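Local coordinates for translation initiation factor eIF2B subunit delta (Schizosaccharomyces pombe, PDB 5B04), which forms part of the eIF2B complex, which catalyses exchange of GDP for GTP on the gamma subunit of eukaryotic initiation factor 2, at residues G[302-308]-G[400-406]; G[209-213]-G[379-384]; G[266-272]-G[335-340]. All coordinates share one frame; numbering follows the deposited sequence.

Contact 1: residues G[302-308]-G[400-406]; sequences RPEFEGR and QLVNMGV
Arg302 reaches from the loop after strand 294-300 of the Rossmann-like sheet into the bend of loop 400-406, part of the excursion between strands 395-396 and 425-435 of the smaller antiparallel sheet. Arg302 NH2 donates to Leu401 O (3.1 Å, N-H...O angle 159°), and NH1 adds a weak bond to the same oxygen. Leu401 O lies in the guanidinium plane, yet the donor stands above the carbonyl plane and uses no lone pair. Asn403 O sits over one face of the Arg302 guanidinium, while Leu401 CD1 lies 4.1 Å above the opposite face, toward the rim. An arginine suits this buried place because one flat head can meet backbone oxygens and a methyl group together. The bend at chi3 (60°) turns the head into the loop, and NH1 has its stronger partner in a salt bridge to Glu239 of the neighbouring eIF2B beta subunit.

Beside the arginine, Pro303 follows a cis peptide bond, and its rigid ring meets hydrocarbon: Pro303 CB lies 3.6 Å from Gln400 CB and 4.0 Å from Leu401 CD1. Gly405, having no side chain, brings its CA to 4.5 Å from Arg302 CD, and Phe305 CZ is the ring atom nearest the Gly405 carbonyl oxygen.

Further out, the start of helix 306-316 positions this aromatic residue. Arg308 N donates to Phe305 O at 3.3 Å, and Gly307 N is held by Asp300 OD1 at the end of strand 294-300. Arg308 folds back over the face of the Phe305 ring, close to the eIF2B beta subunit, where its NH2 makes a weak bond to Ile342 O of that chain. The same Arg308 NH2 stands 3.5 Å above the plane of the Phe305 ring, over its centre.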
loop_
_atom_site.group_PDB
_atom_site.type_symbol
_atom_site.label_atom_id
_atom_site.label_comp_id
_atom_site.label_asym_id
_atom_site.label_seq_id
_atom_site.Cartn_x
_atom_site.Cartn_y
_atom_site.Cartn_z
ATOM N N ARG G 302 8.671 17.678 -17.407
ATOM C CA ARG G 302 10.020 17.389 -17.881
ATOM C C ARG G 302 10.094 15.941 -18.372
ATOM O O ARG G 302 9.204 15.147 -18.065
ATOM C CB ARG G 302 11.038 17.642 -16.765
ATOM C CG ARG G 302 11.349 19.107 -16.523
ATOM C CD ARG G 302 12.746 19.257 -15.959
ATOM N NE ARG G 302 13.753 18.716 -16.865
ATOM C CZ ARG G 302 14.914 18.203 -16.472
ATOM N NH1 ARG G 302 15.219 18.152 -15.183
ATOM N NH2 ARG G 302 15.770 17.736 -17.371
ATOM N N PRO G 303 11.145 15.579 -19.134
ATOM C CA PRO G 303 12.300 16.352 -19.617
ATOM C C PRO G 303 11.979 17.277 -20.791
ATOM O O PRO G 303 12.274 18.468 -20.709
ATOM C CB PRO G 303 13.295 15.267 -20.036
ATOM C CG PRO G 303 12.456 14.100 -20.380
ATOM C CD PRO G 303 11.267 14.149 -19.470
ATOM N N GLU G 304 11.404 16.744 -21.866
ATOM C CA GLU G 304 10.968 17.590 -22.970
ATOM C C GLU G 304 9.564 18.095 -22.666
ATOM O O GLU G 304 8.786 17.421 -21.992
ATOM C CB GLU G 304 11.003 16.842 -24.306
ATOM C CG GLU G 304 9.925 15.788 -24.480
ATOM C CD GLU G 304 10.188 14.543 -23.659
ATOM O OE1 GLU G 304 11.370 14.260 -23.375
ATOM O OE2 GLU G 304 9.213 13.849 -23.301
ATOM N N PHE G 305 9.246 19.285 -23.160
ATOM C CA PHE G 305 8.017 19.959 -22.769
ATOM C C PHE G 305 7.004 19.997 -23.911
ATOM O O PHE G 305 6.901 20.993 -24.628
ATOM C CB PHE G 305 8.331 21.377 -22.285
ATOM C CG PHE G 305 9.372 21.435 -21.197
ATOM C CD1 PHE G 305 10.724 21.423 -21.507
ATOM C CD2 PHE G 305 8.998 21.504 -19.865
ATOM C CE1 PHE G 305 11.681 21.477 -20.510
ATOM C CE2 PHE G 305 9.952 21.558 -18.863
ATOM C CZ PHE G 305 11.295 21.543 -19.188
ATOM N N GLU G 306 6.256 18.909 -24.069
ATOM C CA GLU G 306 5.276 18.798 -25.147
ATOM C C GLU G 306 4.085 19.726 -24.938
ATOM O O GLU G 306 3.394 20.081 -25.891
ATOM C CB GLU G 306 4.783 17.356 -25.284
ATOM C CG GLU G 306 5.800 16.394 -25.871
ATOM C CD GLU G 306 6.499 15.564 -24.813
ATOM O OE1 GLU G 306 6.618 16.042 -23.664
ATOM O OE2 GLU G 306 6.925 14.433 -25.129
ATOM N N GLY G 307 3.847 20.113 -23.688
ATOM C CA GLY G 307 2.751 21.008 -23.365
ATOM C C GLY G 307 2.894 22.357 -24.043
ATOM O O GLY G 307 1.907 23.064 -24.249
ATOM N N ARG G 308 4.126 22.713 -24.391
ATOM C CA ARG G 308 4.390 23.949 -25.116
ATOM C C ARG G 308 3.840 23.866 -26.532
ATOM O O ARG G 308 3.204 24.804 -27.014
ATOM C CB ARG G 308 5.888 24.248 -25.152
ATOM C CG ARG G 308 6.524 24.366 -23.782
ATOM C CD ARG G 308 7.627 25.406 -23.774
ATOM N NE ARG G 308 8.298 25.462 -22.480
ATOM C CZ ARG G 308 9.424 24.817 -22.197
ATOM N NH1 ARG G 308 10.017 24.077 -23.125
ATOM N NH2 ARG G 308 9.962 24.920 -20.990
ATOM N N GLN G 400 18.424 13.118 -20.890
ATOM C CA GLN G 400 17.374 14.120 -21.042
ATOM C C GLN G 400 17.109 14.850 -19.728
ATOM O O GLN G 400 16.682 16.005 -19.721
ATOM C CB GLN G 400 16.085 13.468 -21.546
ATOM C CG GLN G 400 15.920 13.487 -23.057
ATOM C CD GLN G 400 15.657 14.880 -23.597
ATOM O OE1 GLN G 400 14.525 15.364 -23.569
ATOM N NE2 GLN G 400 16.703 15.531 -24.090
ATOM N N LEU G 401 17.373 14.166 -18.620
ATOM C CA LEU G 401 17.107 14.702 -17.290
ATOM C C LEU G 401 18.240 15.600 -16.794
ATOM O O LEU G 401 18.075 16.337 -15.821
ATOM C CB LEU G 401 16.875 13.557 -16.304
ATOM C CG LEU G 401 15.575 13.577 -15.499
ATOM C CD1 LEU G 401 14.388 13.879 -16.399
ATOM C CD2 LEU G 401 15.383 12.249 -14.792
ATOM N N VAL G 402 19.369 15.598 -17.473
ATOM C CA VAL G 402 20.455 16.513 -17.151
ATOM C C VAL G 402 20.143 17.978 -17.371
ATOM O O VAL G 402 20.590 18.814 -16.625
ATOM C CB VAL G 402 21.715 16.153 -17.927
ATOM C CG1 VAL G 402 22.842 17.113 -17.616
ATOM C CG2 VAL G 402 22.133 14.749 -17.577
ATOM N N ASN G 403 19.436 18.305 -18.428
ATOM C CA ASN G 403 19.304 19.692 -18.786
ATOM C C ASN G 403 18.662 20.403 -17.640
ATOM O O ASN G 403 17.641 19.992 -17.154
ATOM C CB ASN G 403 18.442 19.802 -20.047
ATOM C CG ASN G 403 17.806 21.168 -20.238
ATOM O OD1 ASN G 403 18.153 21.896 -21.154
ATOM N ND2 ASN G 403 16.866 21.506 -19.373
ATOM N N MET G 404 19.220 21.537 -17.278
ATOM C CA MET G 404 18.593 22.372 -16.292
ATOM C C MET G 404 17.366 22.865 -16.996
ATOM O O MET G 404 17.328 22.901 -18.205
ATOM C CB MET G 404 19.510 23.492 -15.866
ATOM C CG MET G 404 20.665 23.003 -15.008
ATOM S SD MET G 404 20.189 22.023 -13.574
ATOM C CE MET G 404 20.730 20.404 -14.075
ATOM N N GLY G 405 16.336 23.158 -16.229
ATOM C CA GLY G 405 14.972 23.094 -16.696
ATOM C C GLY G 405 14.283 23.901 -17.776
ATOM O O GLY G 405 13.612 23.302 -18.599
ATOM N N VAL G 406 14.452 25.211 -17.836
ATOM C CA VAL G 406 13.466 26.023 -18.523
ATOM C C VAL G 406 13.328 25.619 -19.951
ATOM O O VAL G 406 12.252 25.700 -20.506
ATOM C CB VAL G 406 13.813 27.488 -18.544
ATOM C CG1 VAL G 406 12.633 28.253 -19.091
ATOM C CG2 VAL G 406 14.168 27.966 -17.156
#

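Contact 2: residues G[209-213]-G[379-384]; sequences ISMGN and YKFTER
Asn213 ND2 spans two carbonyls of the loop after strand 372-375, bonding Tyr379 O at 2.7 Å (N-H...O angle 165°) and Phe381 O, more weakly, at 2.8 Å. Tyr379 O lies near the amide plane, though the donor is tilted 31° from the carbonyl plane. An asparagine fits because both hydrogens of one nitrogen can serve the turning chain.

Almost one helical turn earlier, Ser210 is small enough for close approach: its CB lies 3.6 Å from Tyr379 CE2 and 3.6 Å from Lys380 CG, which itself sits over one face of the tyrosine ring, toward the rim. Their polar ends leave for other partners, Tyr379 OH for Asn161, Lys380 NZ for Gly343 O and Glu377, and Ser210 OG for Ser208.

At the start of helix 209-224, Ile209 is branched and so touches twice. Ile209 CG2 meets Thr382 CB at 4.1 Å, and Ile209 CD1 lies 3.7 Å above the Arg384 guanidinium, offset toward its rim. Thr382 OG1 accepts from Arg384 N (3.3 Å), an ST turn that shapes the backbone there. Helix and loop are thus joined by one amide nitrogen reading backbone oxygens, with hydrocarbon contacts, rather than opposite charges, doing the rest.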
loop_
_atom_site.group_PDB
_atom_site.type_symbol
_atom_site.label_atom_id
_atom_site.label_comp_id
_atom_site.label_asym_id
_atom_site.label_seq_id
_atom_site.Cartn_x
_atom_site.Cartn_y
_atom_site.Cartn_z
ATOM N N ILE G 209 1.330 0.249 -28.897
ATOM C CA ILE G 209 0.202 -0.676 -28.925
ATOM C C ILE G 209 -0.585 -0.521 -30.224
ATOM O O ILE G 209 -0.953 -1.510 -30.860
ATOM C CB ILE G 209 -0.735 -0.461 -27.720
ATOM C CG1 ILE G 209 -0.065 -0.946 -26.434
ATOM C CG2 ILE G 209 -2.053 -1.190 -27.925
ATOM C CD1 ILE G 209 0.153 -2.443 -26.388
ATOM N N SER G 210 -0.823 0.727 -30.616
ATOM C CA SER G 210 -1.534 1.030 -31.852
ATOM C C SER G 210 -0.817 0.450 -33.067
ATOM O O SER G 210 -1.454 -0.020 -34.009
ATOM C CB SER G 210 -1.697 2.542 -32.015
ATOM O OG SER G 210 -0.442 3.199 -31.975
ATOM N N MET G 211 0.510 0.485 -33.039
ATOM C CA MET G 211 1.312 -0.068 -34.122
ATOM C C MET G 211 1.252 -1.591 -34.118
ATOM O O MET G 211 1.099 -2.217 -35.167
ATOM C CB MET G 211 2.763 0.407 -34.014
ATOM C CG MET G 211 2.936 1.906 -34.210
ATOM S SD MET G 211 4.563 2.504 -33.715
ATOM C CE MET G 211 5.596 1.777 -34.984
ATOM N N GLY G 212 1.365 -2.181 -32.932
ATOM C CA GLY G 212 1.331 -3.625 -32.788
ATOM C C GLY G 212 0.004 -4.228 -33.203
ATOM O O GLY G 212 -0.044 -5.321 -33.766
ATOM N N ASN G 213 -1.080 -3.511 -32.924
ATOM C CA ASN G 213 -2.415 -3.966 -33.291
ATOM C C ASN G 213 -2.656 -3.862 -34.792
ATOM O O ASN G 213 -3.362 -4.685 -35.375
ATOM C CB ASN G 213 -3.476 -3.173 -32.528
ATOM C CG ASN G 213 -3.502 -3.508 -31.050
ATOM O OD1 ASN G 213 -2.682 -4.288 -30.564
ATOM N ND2 ASN G 213 -4.444 -2.916 -30.325
ATOM N N TYR G 379 -9.112 0.704 -31.750
ATOM C CA TYR G 379 -8.036 -0.168 -32.213
ATOM C C TYR G 379 -6.815 -0.100 -31.300
ATOM O O TYR G 379 -5.876 -0.883 -31.451
ATOM C CB TYR G 379 -7.638 0.186 -33.648
ATOM C CG TYR G 379 -6.705 1.369 -33.762
ATOM C CD1 TYR G 379 -7.158 2.662 -33.543
ATOM C CD2 TYR G 379 -5.369 1.192 -34.099
ATOM C CE1 TYR G 379 -6.306 3.747 -33.650
ATOM C CE2 TYR G 379 -4.511 2.268 -34.208
ATOM C CZ TYR G 379 -4.984 3.543 -33.982
ATOM O OH TYR G 379 -4.132 4.618 -34.089
ATOM N N LYS G 380 -6.830 0.836 -30.356
ATOM C CA LYS G 380 -5.744 0.962 -29.394
ATOM C C LYS G 380 -6.072 0.229 -28.096
ATOM O O LYS G 380 -5.327 0.315 -27.118
ATOM C CB LYS G 380 -5.438 2.435 -29.118
ATOM C CG LYS G 380 -4.823 3.157 -30.307
ATOM C CD LYS G 380 -4.291 4.530 -29.931
ATOM C CE LYS G 380 -5.413 5.471 -29.536
ATOM N NZ LYS G 380 -4.930 6.869 -29.359
ATOM N N PHE G 381 -7.188 -0.493 -28.092
ATOM C CA PHE G 381 -7.522 -1.366 -26.972
ATOM C C PHE G 381 -6.602 -2.579 -27.030
ATOM O O PHE G 381 -6.202 -3.003 -28.114
ATOM C CB PHE G 381 -8.990 -1.809 -27.012
ATOM C CG PHE G 381 -9.984 -0.710 -26.721
ATOM C CD1 PHE G 381 -9.601 0.623 -26.699
ATOM C CD2 PHE G 381 -11.309 -1.021 -26.464
ATOM C CE1 PHE G 381 -10.522 1.620 -26.435
ATOM C CE2 PHE G 381 -12.233 -0.028 -26.196
ATOM C CZ PHE G 381 -11.839 1.293 -26.182
ATOM N N THR G 382 -6.262 -3.140 -25.875
ATOM C CA THR G 382 -5.373 -4.295 -25.845
ATOM C C THR G 382 -5.860 -5.369 -24.878
ATOM O O THR G 382 -6.603 -5.087 -23.937
ATOM C CB THR G 382 -3.934 -3.887 -25.460
ATOM O OG1 THR G 382 -3.057 -5.010 -25.619
ATOM C CG2 THR G 382 -3.877 -3.401 -24.021
ATOM N N GLU G 383 -5.441 -6.606 -25.126
ATOM C CA GLU G 383 -5.776 -7.721 -24.250
ATOM C C GLU G 383 -4.900 -7.705 -23.003
ATOM O O GLU G 383 -5.178 -8.399 -22.025
ATOM C CB GLU G 383 -5.616 -9.053 -24.985
ATOM C CG GLU G 383 -6.594 -9.265 -26.127
ATOM C CD GLU G 383 -6.392 -10.597 -26.823
ATOM O OE1 GLU G 383 -5.279 -10.838 -27.338
ATOM O OE2 GLU G 383 -7.343 -11.406 -26.850
ATOM N N ARG G 384 -3.842 -6.903 -23.048
ATOM C CA ARG G 384 -2.853 -6.856 -21.977
ATOM C C ARG G 384 -3.409 -6.230 -20.701
ATOM O O ARG G 384 -4.139 -5.239 -20.747
ATOM C CB ARG G 384 -1.614 -6.084 -22.439
ATOM C CG ARG G 384 -0.417 -6.201 -21.509
ATOM C CD ARG G 384 0.870 -5.804 -22.216
ATOM N NE ARG G 384 1.030 -4.356 -22.310
ATOM C CZ ARG G 384 1.924 -3.755 -23.088
ATOM N NH1 ARG G 384 2.731 -4.476 -23.853
ATOM N NH2 ARG G 384 2.004 -2.431 -23.111
#

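Contact 3: residues G[266-272]-G[335-340]; sequences QDGDVIL and EVTKIF
Thr337 holds OG1 between its own backbone N and carbonyl carbon (chi1 61°), while Lys338 runs out straight and folds only at chi4 (62°); both thereby reach Asp269 OD1. Thr337 OG1 donates to Asp269 OD1 at 3.1 Å from above the carboxylate plane. Lys338 NZ forms a salt bridge to Asp269 OD1 at 3.3 Å on the syn side, approaching from the same face. The Thr337 hydroxyl, OG1, also accepts from Val270 N (2.8 Å), which suits a residue able to give and take at once. Asp269 OD2 receives Gln266 N, bracing the type II turn whose third residue is Gly268.

Beyond this start, strands 269-274 and 338-342 run parallel at the middle of the Rossmann-like sheet. Val270 O takes both Thr337 N and Lys338 N, then Leu272 N bonds Lys338 O at 2.8 Å and Phe340 N bonds Leu272 O at 3.0 Å. Ile271 and Lys338 point to one face of the sheet, Leu272 and Ile339 to the other; Ile271 CG2 meets Phe340 CD1 at 3.5 Å, and Leu272 CD1 touches Val336 CG2 at 3.7 Å.

With an alanine at Asp269, the Lys338 ammonium would probably lose its mate here, the Thr337 hydroxyl its acceptor and the turn its side-chain brace. The carboxylate therefore serves lysine, threonine and turn at once, probably balancing a buried charge beside the strand pair.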
loop_
_atom_site.group_PDB
_atom_site.type_symbol
_atom_site.label_atom_id
_atom_site.label_comp_id
_atom_site.label_asym_id
_atom_site.label_seq_id
_atom_site.Cartn_x
_atom_site.Cartn_y
_atom_site.Cartn_z
ATOM N N GLN G 266 -19.436 22.150 -21.606
ATOM C CA GLN G 266 -20.479 23.126 -21.318
ATOM C C GLN G 266 -19.883 24.527 -21.227
ATOM O O GLN G 266 -18.682 24.681 -21.015
ATOM C CB GLN G 266 -21.199 22.759 -20.020
ATOM C CG GLN G 266 -21.716 21.328 -20.001
ATOM C CD GLN G 266 -21.618 20.687 -18.630
ATOM O OE1 GLN G 266 -21.602 21.376 -17.610
ATOM N NE2 GLN G 266 -21.547 19.361 -18.601
ATOM N N ASP G 267 -20.721 25.544 -21.396
ATOM C CA ASP G 267 -20.251 26.927 -21.351
ATOM C C ASP G 267 -19.757 27.306 -19.960
ATOM O O ASP G 267 -20.502 27.234 -18.983
ATOM C CB ASP G 267 -21.356 27.888 -21.794
ATOM C CG ASP G 267 -21.509 27.945 -23.302
ATOM O OD1 ASP G 267 -20.631 27.407 -24.010
ATOM O OD2 ASP G 267 -22.502 28.534 -23.778
ATOM N N GLY G 268 -18.494 27.710 -19.881
ATOM C CA GLY G 268 -17.891 28.092 -18.618
ATOM C C GLY G 268 -16.932 27.037 -18.107
ATOM O O GLY G 268 -16.371 27.169 -17.018
ATOM N N ASP G 269 -16.741 25.986 -18.896
ATOM C CA ASP G 269 -15.848 24.897 -18.519
ATOM C C ASP G 269 -14.391 25.339 -18.472
ATOM O O ASP G 269 -13.943 26.139 -19.292
ATOM C CB ASP G 269 -15.992 23.720 -19.490
ATOM C CG ASP G 269 -17.012 22.700 -19.025
ATOM O OD1 ASP G 269 -17.337 22.685 -17.820
ATOM O OD2 ASP G 269 -17.482 21.903 -19.866
ATOM N N VAL G 270 -13.662 24.813 -17.494
ATOM C CA VAL G 270 -12.217 24.975 -17.436
ATOM C C VAL G 270 -11.584 23.601 -17.621
ATOM O O VAL G 270 -11.546 22.791 -16.694
ATOM C CB VAL G 270 -11.758 25.604 -16.111
ATOM C CG1 VAL G 270 -10.245 25.735 -16.081
ATOM C CG2 VAL G 270 -12.417 26.961 -15.916
ATOM N N ILE G 271 -11.098 23.346 -18.830
ATOM C CA ILE G 271 -10.685 22.006 -19.230
ATOM C C ILE G 271 -9.177 21.796 -19.136
ATOM O O ILE G 271 -8.394 22.619 -19.607
ATOM C CB ILE G 271 -11.154 21.708 -20.664
ATOM C CG1 ILE G 271 -12.680 21.770 -20.736
ATOM C CG2 ILE G 271 -10.648 20.355 -21.130
ATOM C CD1 ILE G 271 -13.236 21.578 -22.124
ATOM N N LEU G 272 -8.779 20.684 -18.524
ATOM C CA LEU G 272 -7.368 20.363 -18.358
ATOM C C LEU G 272 -6.911 19.320 -19.372
ATOM O O LEU G 272 -7.419 18.200 -19.397
ATOM C CB LEU G 272 -7.100 19.865 -16.932
ATOM C CG LEU G 272 -5.659 19.804 -16.407
ATOM C CD1 LEU G 272 -5.663 19.815 -14.889
ATOM C CD2 LEU G 272 -4.907 18.578 -16.913
ATOM N N GLU G 335 -9.240 25.242 -10.154
ATOM C CA GLU G 335 -9.922 26.009 -11.190
ATOM C C GLU G 335 -10.562 25.087 -12.225
ATOM O O GLU G 335 -11.503 25.474 -12.917
ATOM C CB GLU G 335 -8.947 26.968 -11.879
ATOM C CG GLU G 335 -8.466 28.114 -11.003
ATOM C CD GLU G 335 -7.407 28.963 -11.684
ATOM O OE1 GLU G 335 -7.362 28.975 -12.933
ATOM O OE2 GLU G 335 -6.619 29.620 -10.971
ATOM N N VAL G 336 -10.047 23.865 -12.314
ATOM C CA VAL G 336 -10.460 22.914 -13.344
ATOM C C VAL G 336 -11.831 22.301 -13.065
ATOM O O VAL G 336 -12.136 21.930 -11.932
ATOM C CB VAL G 336 -9.422 21.782 -13.487
ATOM C CG1 VAL G 336 -9.809 20.834 -14.609
ATOM C CG2 VAL G 336 -8.040 22.363 -13.735
ATOM N N THR G 337 -12.653 22.197 -14.107
ATOM C CA THR G 337 -13.969 21.577 -13.993
ATOM C C THR G 337 -14.036 20.247 -14.742
ATOM O O THR G 337 -14.850 19.385 -14.413
ATOM C CB THR G 337 -15.080 22.503 -14.524
ATOM O OG1 THR G 337 -14.852 22.783 -15.911
ATOM C CG2 THR G 337 -15.108 23.806 -13.743
ATOM N N LYS G 338 -13.183 20.087 -15.752
ATOM C CA LYS G 338 -13.142 18.851 -16.532
ATOM C C LYS G 338 -11.726 18.501 -16.983
ATOM O O LYS G 338 -10.925 19.382 -17.292
ATOM C CB LYS G 338 -14.059 18.953 -17.753
ATOM C CG LYS G 338 -15.527 18.713 -17.449
ATOM C CD LYS G 338 -16.376 18.780 -18.707
ATOM C CE LYS G 338 -17.845 18.567 -18.383
ATOM N NZ LYS G 338 -18.371 19.622 -17.473
ATOM N N ILE G 339 -11.431 17.206 -17.021
ATOM C CA ILE G 339 -10.127 16.721 -17.461
ATOM C C ILE G 339 -10.267 15.798 -18.666
ATOM O O ILE G 339 -11.009 14.817 -18.624
ATOM C CB ILE G 339 -9.392 15.969 -16.335
ATOM C CG1 ILE G 339 -9.163 16.892 -15.139
ATOM C CG2 ILE G 339 -8.069 15.413 -16.837
ATOM C CD1 ILE G 339 -8.644 16.178 -13.913
ATOM N N PHE G 340 -9.551 16.117 -19.739
ATOM C CA PHE G 340 -9.596 15.312 -20.955
ATOM C C PHE G 340 -8.246 14.665 -21.231
ATOM O O PHE G 340 -7.216 15.339 -21.259
ATOM C CB PHE G 340 -10.026 16.165 -22.149
ATOM C CG PHE G 340 -11.502 16.439 -22.197
ATOM C CD1 PHE G 340 -12.107 17.225 -21.232
ATOM C CD2 PHE G 340 -12.283 15.913 -23.213
ATOM C CE1 PHE G 340 -13.465 17.480 -21.276
ATOM C CE2 PHE G 340 -13.641 16.166 -23.263
ATOM C CZ PHE G 340 -14.232 16.951 -22.293
#

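How the contacts relate
The three contacts do not touch: their centres are 26 to 29 Å apart. Along the chain the segments come in the order 209-213, 266-272, 302-308, 335-340, 379-384 and 400-406, so both segments of contact 3 fall between those of contact 2, while the segments of contact 1 alternate with those of each of the others. Contact 3 pairs central strands of the seven-stranded sheet. Contact 1 starts from the loop after the adjoining strand 294-300 and reaches the excursion from the antiparallel sheet, beside the eIF2B beta subunit. Contact 2 ties the loop after strand 372-375 to helix 209-224. Together they connect the sheet core to the helical part and to a subunit interface.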